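PDB 6PNR: alpha-glucosidase from [Eubacterium] rectale, which probably hydrolyses alpha-glycosides of sulfoquinovose, the sulfonated sugar of plant sulfolipids, as a retaining-type family 31 glycoside hydrolase. Local coordinates for residues F439-G444 and A456-V461; M121-L126 and T464-L469; K285-D290 and L316-P321. All blocks are in the same frame, centred on the assembly; numbering follows the deposited sequence.

Contact 1 (F439-G444 and A456-V461). With 9VH ([(3~{S},4~{R},5~{R})-4,5-bis(oxidanyl)piperidin-3-yl]methanesulfonic acid), chain C.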
# COMPACT_ATOMS: atom_id res chain seq x y z
N PHE A 439 6.69 14.82 30.41
CA PHE A 439 5.85 14.88 29.22
C PHE A 439 6.07 13.65 28.37
O PHE A 439 7.21 13.19 28.20
CB PHE A 439 6.08 16.18 28.42
CG PHE A 439 7.51 16.68 28.42
CD1 PHE A 439 8.02 17.40 29.50
CD2 PHE A 439 8.33 16.48 27.31
CE1 PHE A 439 9.32 17.87 29.48
CE2 PHE A 439 9.64 16.95 27.29
CZ PHE A 439 10.14 17.64 28.36
N MET A 440 4.97 13.09 27.86
CA MET A 440 4.97 11.85 27.11
C MET A 440 4.42 12.08 25.71
O MET A 440 3.56 12.94 25.49
CB MET A 440 4.14 10.79 27.82
CG MET A 440 4.45 10.66 29.31
SD MET A 440 3.56 9.29 30.06
CE MET A 440 4.26 7.88 29.20
N ARG A 441 4.92 11.30 24.75
CA ARG A 441 4.35 11.31 23.41
C ARG A 441 3.44 10.12 23.14
O ARG A 441 2.54 10.22 22.31
CB ARG A 441 5.48 11.33 22.36
CG ARG A 441 6.32 10.06 22.33
CD ARG A 441 7.41 10.09 21.23
NE ARG A 441 7.93 8.74 20.97
CZ ARG A 441 8.91 8.46 20.11
NH1 ARG A 441 9.48 9.42 19.40
NH2 ARG A 441 9.30 7.20 19.94
N ALA A 442 3.64 8.99 23.82
CA ALA A 442 2.78 7.83 23.66
C ALA A 442 1.70 7.81 24.74
O ALA A 442 1.84 8.41 25.81
CB ALA A 442 3.58 6.53 23.71
N GLY A 443 0.62 7.10 24.46
CA GLY A 443 -0.43 7.01 25.46
C GLY A 443 -1.49 6.00 25.08
O GLY A 443 -1.40 5.31 24.05
N GLY A 444 -2.50 5.92 25.94
CA GLY A 444 -3.61 5.01 25.78
C GLY A 444 -4.69 5.41 26.75
O GLY A 444 -4.58 6.43 27.43
N ALA A 456 3.38 16.46 21.16
CA ALA A 456 2.97 15.89 19.88
C ALA A 456 4.01 14.94 19.27
O ALA A 456 3.85 14.58 18.10
CB ALA A 456 2.64 17.01 18.89
N GLY A 457 5.06 14.51 19.97
CA GLY A 457 5.97 13.55 19.37
C GLY A 457 6.86 14.23 18.34
O GLY A 457 7.00 15.45 18.32
N ASP A 458 7.46 13.41 17.47
CA ASP A 458 8.39 13.89 16.46
C ASP A 458 7.64 14.39 15.23
O ASP A 458 6.97 13.60 14.54
CB ASP A 458 9.33 12.76 16.00
CG ASP A 458 10.16 12.17 17.13
OD1 ASP A 458 10.16 12.70 18.26
OD2 ASP A 458 10.86 11.16 16.83
N GLN A 459 7.77 15.68 14.92
CA GLN A 459 7.40 16.18 13.60
C GLN A 459 8.65 16.28 12.73
O GLN A 459 9.77 16.41 13.24
CB GLN A 459 6.75 17.57 13.69
CG GLN A 459 5.28 17.53 14.01
CD GLN A 459 5.06 17.18 15.46
OE1 GLN A 459 5.52 17.89 16.35
NE2 GLN A 459 4.38 16.06 15.70
N SER A 460 8.46 16.23 11.41
CA SER A 460 9.54 16.66 10.53
C SER A 460 9.76 18.15 10.69
O SER A 460 8.87 18.90 11.11
CB SER A 460 9.22 16.34 9.07
OG SER A 460 9.19 14.93 8.83
N VAL A 461 10.97 18.59 10.37
CA VAL A 461 11.32 20.00 10.47
C VAL A 461 10.83 20.75 9.23
O VAL A 461 11.63 21.36 8.51
CB VAL A 461 12.83 20.17 10.70
CG1 VAL A 461 13.21 19.70 12.09
CG2 VAL A 461 13.66 19.38 9.63
O1 9VH C . 17.57 9.92 20.01
S1 9VH C . 16.96 9.33 21.18
O2 9VH C . 16.08 8.25 20.80
O3 9VH C . 17.95 8.97 22.17
C1 9VH C . 15.97 10.62 21.87
C2 9VH C . 14.80 11.07 20.98
C3 9VH C . 13.72 10.00 21.05
N1 9VH C . 12.40 10.35 20.52
C4 9VH C . 11.90 11.61 21.05
C5 9VH C . 12.90 12.72 20.78
O4 9VH C . 12.37 13.94 21.31
C6 9VH C . 14.23 12.41 21.46
O5 9VH C . 15.17 13.45 21.22
O HOH W 1 12.55 9.88 18.06
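Asp458 OD2 meets both Arg441 NH1 and an ordered water at the edge of the inhibitor pocket. The salt bridge to Arg441 is loose, with NH1 3.4 Å from OD2 and 3.5 Å from OD1, so both carboxylate oxygens are at nearly the same range. Both lie near the guanidinium plane, at its edge, yet the planes of the two groups are 67° apart and no hydrogen bond forms between them. The inhibitor comes in at a slant, its N1 3.3 Å from Arg441 NH1, a close approach rather than a hydrogen bond. Water 1 lies between N1 and Asp458 OD2, but its separation of 2.5 Å from each is unusually short and should be taken with reserve; its link to NH1 is weak, so the hold on NH1 is loose on every side named here. Asp458 OD1 also lies 3.5 Å from C4 of the inhibitor.

Arg441 sits just past strand 437-439, a strand of the parallel barrel sheet beside 386-389, and Asp458 lies in the loop after helix 447-450; the C-terminal ends of barrel strands are where TIM-barrel enzymes build their pockets. Arg441 has its CG between the backbone N and the carbonyl carbon (chi1 66°), and from there the chain runs out extended, carrying the guanidinium past Gly457. Its CB rests 3.8 Å from Gly457 CA. NE makes the stronger salt bridge, to Glu393, and Phe391 adds a cation-pi contact. The loop that presents Asp458 is pinned from within: Gln459 NE2 donates to Ala456 O at 2.9 Å, the acceptor lying in the amide plane but the donor standing 50° above the carbonyl plane.

Contact 2 (M121-L126 and T464-L469)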
# COMPACT_ATOMS: atom_id res chain seq x y z
N MET A 121 -2.94 12.96 13.90
CA MET A 121 -2.05 13.98 13.34
C MET A 121 -2.48 14.46 11.96
O MET A 121 -2.06 15.54 11.55
CB MET A 121 -0.61 13.45 13.24
CG MET A 121 -0.07 12.74 14.50
SD MET A 121 -0.25 13.67 16.05
CE MET A 121 0.82 15.07 15.73
N SER A 122 -3.32 13.71 11.26
CA SER A 122 -3.76 14.09 9.91
C SER A 122 -5.22 14.53 9.86
O SER A 122 -5.54 15.53 9.21
CB SER A 122 -3.55 12.94 8.93
OG SER A 122 -2.17 12.75 8.61
N TYR A 123 -6.14 13.80 10.50
CA TYR A 123 -7.56 14.12 10.39
C TYR A 123 -8.19 14.16 11.77
O TYR A 123 -8.09 13.19 12.54
CB TYR A 123 -8.28 13.11 9.49
CG TYR A 123 -7.65 13.07 8.13
CD1 TYR A 123 -7.74 14.16 7.27
CD2 TYR A 123 -6.94 11.96 7.71
CE1 TYR A 123 -7.14 14.13 6.01
CE2 TYR A 123 -6.34 11.91 6.47
CZ TYR A 123 -6.43 13.00 5.63
OH TYR A 123 -5.83 12.95 4.39
N PHE A 124 -8.81 15.30 12.08
CA PHE A 124 -9.54 15.48 13.33
C PHE A 124 -10.92 14.85 13.22
O PHE A 124 -11.26 13.93 13.97
CB PHE A 124 -9.59 16.98 13.64
CG PHE A 124 -10.31 17.34 14.91
CD1 PHE A 124 -10.15 16.60 16.06
CD2 PHE A 124 -11.12 18.47 14.95
CE1 PHE A 124 -10.83 16.97 17.25
CE2 PHE A 124 -11.79 18.85 16.13
CZ PHE A 124 -11.64 18.08 17.27
N ASN A 125 -11.73 15.31 12.26
CA ASN A 125 -12.95 14.59 11.91
C ASN A 125 -12.59 13.26 11.26
O ASN A 125 -11.96 13.23 10.19
CB ASN A 125 -13.82 15.43 10.99
CG ASN A 125 -15.04 14.68 10.47
OD1 ASN A 125 -15.48 13.69 11.07
ND2 ASN A 125 -15.60 15.14 9.35
N LEU A 126 -12.96 12.17 11.91
CA LEU A 126 -12.65 10.82 11.46
C LEU A 126 -13.57 10.32 10.35
O LEU A 126 -13.26 9.28 9.75
CB LEU A 126 -12.74 9.85 12.65
CG LEU A 126 -12.04 10.31 13.92
CD1 LEU A 126 -12.34 9.33 15.05
CD2 LEU A 126 -10.53 10.43 13.69
N THR A 464 4.98 20.85 6.20
CA THR A 464 4.08 19.96 5.49
C THR A 464 2.82 19.72 6.32
O THR A 464 2.80 19.94 7.55
CB THR A 464 4.74 18.62 5.16
OG1 THR A 464 5.08 17.93 6.37
CG2 THR A 464 5.98 18.83 4.30
N ILE A 465 1.76 19.29 5.64
CA ILE A 465 0.47 19.11 6.30
C ILE A 465 0.51 17.89 7.21
O ILE A 465 0.07 17.94 8.37
CB ILE A 465 -0.66 18.98 5.26
CG1 ILE A 465 -0.97 20.34 4.62
CG2 ILE A 465 -1.90 18.39 5.91
CD1 ILE A 465 -1.35 21.40 5.63
N HIS A 466 1.02 16.77 6.71
CA HIS A 466 0.91 15.51 7.42
C HIS A 466 2.07 15.24 8.37
O HIS A 466 1.95 14.33 9.20
CB HIS A 466 0.77 14.36 6.42
CG HIS A 466 -0.51 14.38 5.66
ND1 HIS A 466 -1.73 14.12 6.25
CD2 HIS A 466 -0.78 14.66 4.36
CE1 HIS A 466 -2.69 14.23 5.35
NE2 HIS A 466 -2.14 14.56 4.19
N ASP A 467 3.17 16.01 8.32
CA ASP A 467 4.19 15.80 9.34
C ASP A 467 4.92 17.06 9.78
O ASP A 467 5.99 16.95 10.40
CB ASP A 467 5.23 14.76 8.87
CG ASP A 467 5.94 14.08 10.03
OD1 ASP A 467 5.38 14.08 11.16
OD2 ASP A 467 7.05 13.53 9.82
N GLY A 468 4.39 18.25 9.50
CA GLY A 468 5.04 19.47 9.95
C GLY A 468 4.23 20.22 10.98
O GLY A 468 3.44 19.62 11.72
N LEU A 469 4.40 21.55 11.00
CA LEU A 469 3.82 22.39 12.04
C LEU A 469 2.32 22.18 12.16
O LEU A 469 1.79 22.06 13.27
CB LEU A 469 4.17 23.86 11.74
CG LEU A 469 3.92 24.99 12.76
CD1 LEU A 469 4.83 26.17 12.43
CD2 LEU A 469 2.46 25.46 12.79
O HOH W 2 -2.10 17.68 9.73
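At the junction of the N-terminal beta-sheet region with the TIM-barrel domain, Ser122 and Tyr123, in the loop joining strands 114-118 and 130-133, meet His466 in the barrel-domain loop between helices 447-450 and 469-481. The contact thus ties two parts of the chain that are more than 330 residues apart in sequence. Its shortest direct link is the hydrogen bond between Ser122 OG and His466 ND1, 2.8 Å long, with OG at the edge of the imidazole and near its plane. His466 CG stands beside the backbone N, anti to the carbonyl carbon (chi1 -67°), which brings ND1 to the serine. Ser122 CB follows along the same edge, 3.4 Å from His466 ND1.

Tyr123 meets the imidazole beside this bond. The two rings form an offset edge-to-face pair, the edge of His466 toward the face of Tyr123, with planes at 68° and centroids 5.9 Å apart. The phenol oxygen also comes close to the imidazole edge: Tyr123 OH is 3.5 Å from His466 CE1. Ile465 CG2 packs over the centre of one imidazole face, 4.1 Å above its plane. The backbones are bridged as well, since water 2 donates to Met121 O at 2.8 Å and to Ile465 O at 2.6 Å.

Arg142 binds both sides of the junction, through NH1 to Ser122 OG and to His466 O, and Gln590 holds the Ser122 carbonyl. The in-plane bond at ND1, Ile465 over one face and Tyr123 beside the edge would together restrict the rotation of the imidazole. Arg142 and Asp143, which His466 also touches, would pull its ionisation in opposite directions, leaving its charge unsettled.

Contact 3 (K285-D290 and L316-P321). With 9VH ([(3~{S},4~{R},5~{R})-4,5-bis(oxidanyl)piperidin-3-yl]methanesulfonic acid), chain C.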
# COMPACT_ATOMS: atom_id res chain seq x y z
N LYS A 285 22.41 12.41 16.33
CA LYS A 285 22.91 12.46 17.70
C LYS A 285 21.80 11.98 18.63
O LYS A 285 20.82 12.69 18.87
CB LYS A 285 23.39 13.87 18.04
CG LYS A 285 24.18 13.96 19.35
CD LYS A 285 24.70 15.37 19.60
CE LYS A 285 25.84 15.76 18.65
NZ LYS A 285 25.82 17.23 18.32
N ARG A 286 21.92 10.74 19.11
CA ARG A 286 20.95 10.19 20.04
C ARG A 286 21.55 10.16 21.45
O ARG A 286 22.52 10.88 21.75
CB ARG A 286 20.49 8.82 19.52
CG ARG A 286 20.12 8.84 18.03
CD ARG A 286 19.44 7.54 17.58
NE ARG A 286 18.20 7.30 18.31
CZ ARG A 286 17.36 6.30 18.08
NH1 ARG A 286 17.61 5.44 17.11
NH2 ARG A 286 16.26 6.18 18.81
N LEU A 287 20.96 9.34 22.31
CA LEU A 287 21.22 9.35 23.74
C LEU A 287 21.70 7.98 24.20
O LEU A 287 21.38 6.96 23.59
CB LEU A 287 19.96 9.70 24.53
CG LEU A 287 19.28 11.01 24.16
CD1 LEU A 287 18.01 11.22 25.00
CD2 LEU A 287 20.30 12.12 24.38
N GLN A 288 22.42 7.97 25.32
CA GLN A 288 22.81 6.72 25.98
C GLN A 288 21.71 6.32 26.96
O GLN A 288 21.43 7.05 27.92
CB GLN A 288 24.17 6.90 26.68
CG GLN A 288 24.62 5.73 27.55
CD GLN A 288 24.90 4.45 26.79
OE1 GLN A 288 24.79 4.38 25.56
NE2 GLN A 288 25.28 3.41 27.52
N TRP A 289 21.08 5.16 26.72
CA TRP A 289 19.87 4.78 27.48
C TRP A 289 20.27 4.04 28.77
O TRP A 289 20.14 2.82 28.92
CB TRP A 289 18.93 3.95 26.61
CG TRP A 289 18.35 4.73 25.45
CD1 TRP A 289 18.67 6.01 25.07
CD2 TRP A 289 17.36 4.28 24.52
NE1 TRP A 289 17.94 6.37 23.96
CE2 TRP A 289 17.13 5.33 23.61
CE3 TRP A 289 16.63 3.09 24.37
CZ2 TRP A 289 16.21 5.23 22.58
CZ3 TRP A 289 15.73 2.99 23.34
CH2 TRP A 289 15.52 4.06 22.46
N ASP A 290 20.75 4.84 29.72
CA ASP A 290 21.20 4.37 31.02
C ASP A 290 20.95 5.53 31.99
O ASP A 290 21.74 6.49 32.01
CB ASP A 290 22.68 3.99 30.95
CG ASP A 290 23.16 3.26 32.19
OD1 ASP A 290 22.33 2.67 32.93
OD2 ASP A 290 24.39 3.27 32.42
N LEU A 316 15.77 19.93 33.56
CA LEU A 316 14.91 18.85 33.08
C LEU A 316 15.73 17.81 32.32
O LEU A 316 16.71 18.14 31.63
CB LEU A 316 13.77 19.36 32.17
CG LEU A 316 12.76 20.32 32.84
CD1 LEU A 316 13.26 21.78 32.86
CD2 LEU A 316 11.40 20.21 32.17
N GLY A 317 15.32 16.55 32.43
CA GLY A 317 16.07 15.43 31.88
C GLY A 317 15.26 14.57 30.92
O GLY A 317 14.38 15.07 30.21
N TYR A 318 15.54 13.27 30.93
CA TYR A 318 14.97 12.34 29.95
C TYR A 318 15.09 10.93 30.51
O TYR A 318 16.16 10.57 31.01
CB TYR A 318 15.73 12.46 28.60
CG TYR A 318 15.29 11.45 27.56
CD1 TYR A 318 15.69 10.11 27.64
CD2 TYR A 318 14.51 11.83 26.48
CE1 TYR A 318 15.29 9.18 26.72
CE2 TYR A 318 14.11 10.90 25.53
CZ TYR A 318 14.50 9.57 25.67
OH TYR A 318 14.13 8.62 24.74
N VAL A 319 14.01 10.14 30.40
CA VAL A 319 14.04 8.70 30.65
C VAL A 319 13.08 8.04 29.66
O VAL A 319 12.14 8.66 29.15
CB VAL A 319 13.62 8.30 32.09
CG1 VAL A 319 14.60 8.83 33.12
CG2 VAL A 319 12.24 8.81 32.38
N ASN A 320 13.30 6.76 29.42
CA ASN A 320 12.34 5.96 28.67
C ASN A 320 12.40 4.54 29.22
O ASN A 320 13.26 4.23 30.05
CB ASN A 320 12.60 6.07 27.14
CG ASN A 320 13.78 5.23 26.60
OD1 ASN A 320 14.01 4.09 27.03
ND2 ASN A 320 14.48 5.78 25.59
N PRO A 321 11.45 3.68 28.85
CA PRO A 321 11.32 2.42 29.61
C PRO A 321 12.20 1.29 29.10
O PRO A 321 11.92 0.12 29.38
CB PRO A 321 9.83 2.09 29.45
CG PRO A 321 9.51 2.57 28.09
CD PRO A 321 10.38 3.80 27.84
O1 9VH C . 17.57 9.92 20.01
S1 9VH C . 16.96 9.33 21.18
O2 9VH C . 16.08 8.25 20.80
O3 9VH C . 17.95 8.97 22.17
C1 9VH C . 15.97 10.62 21.87
C2 9VH C . 14.80 11.07 20.98
C3 9VH C . 13.72 10.00 21.05
N1 9VH C . 12.40 10.35 20.52
C4 9VH C . 11.90 11.61 21.05
C5 9VH C . 12.90 12.72 20.78
O4 9VH C . 12.37 13.94 21.31
C6 9VH C . 14.23 12.41 21.46
O5 9VH C . 15.17 13.45 21.22
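Asn320 lays its amide nitrogen over the indole of Trp289: ND2 stands 3.2 Å above the centre of the ring system, with the amide plane almost upright on it at 84°. One N-H of that nitrogen is used along the chain, as Asn320 ND2 donates to Tyr318 OH at 3.0 Å, nearly straight at 171°. The phenol oxygen is in turn bonded to Asp390, while Asn320 OD1 takes the backbone N of Tyr322.

Leu287 CD1 makes a CH-pi contact with Tyr318, 3.6 Å from the ring centroid and close to the ring normal. Tyr318 CG stands anti to the backbone N (chi1 175°), which turns the ring toward Leu287. Facing the inhibitor, Trp289 NE1 donates to sulfonate oxygen O3 at 3.2 Å, Arg286 NH2 to O2 at 2.9 Å and Arg286 NE to O1 at 3.2 Å, with a weak bond from Leu287 N to O3, consistent with sulfoquinovosidase activity.

Strand 285-287 forms a two-stranded antiparallel sheet with 278-280, whereas strand 314-319 runs in the parallel barrel sheet between 267-271 and 386-389, and Val319 and Pro321 pack against Trp419 of helix 408-429.

How the contacts relate
Contacts 1 and 3 are buried and share the inhibitor, approaching it from different parts: contact 3 binds its sulfonate, contact 1 lies at the ring nitrogen. Their centres are about 15 Å apart, yet they also touch directly, Phe439 against Leu316. Contact 2, partly buried, lies away from the inhibitor and joins the N-terminal sheets to the barrel domain; its direct links are a hydroxyl-imidazole bond, an aromatic pair and a water, with Arg142 bridging from outside. It still reaches contact 1, because Ser460 OG and Asp467 OD2 are 2.7 Å apart, a probable hydrogen bond, and Gln459 packs on Asp467 and Gly468. Contacts 2 and 3 do not touch.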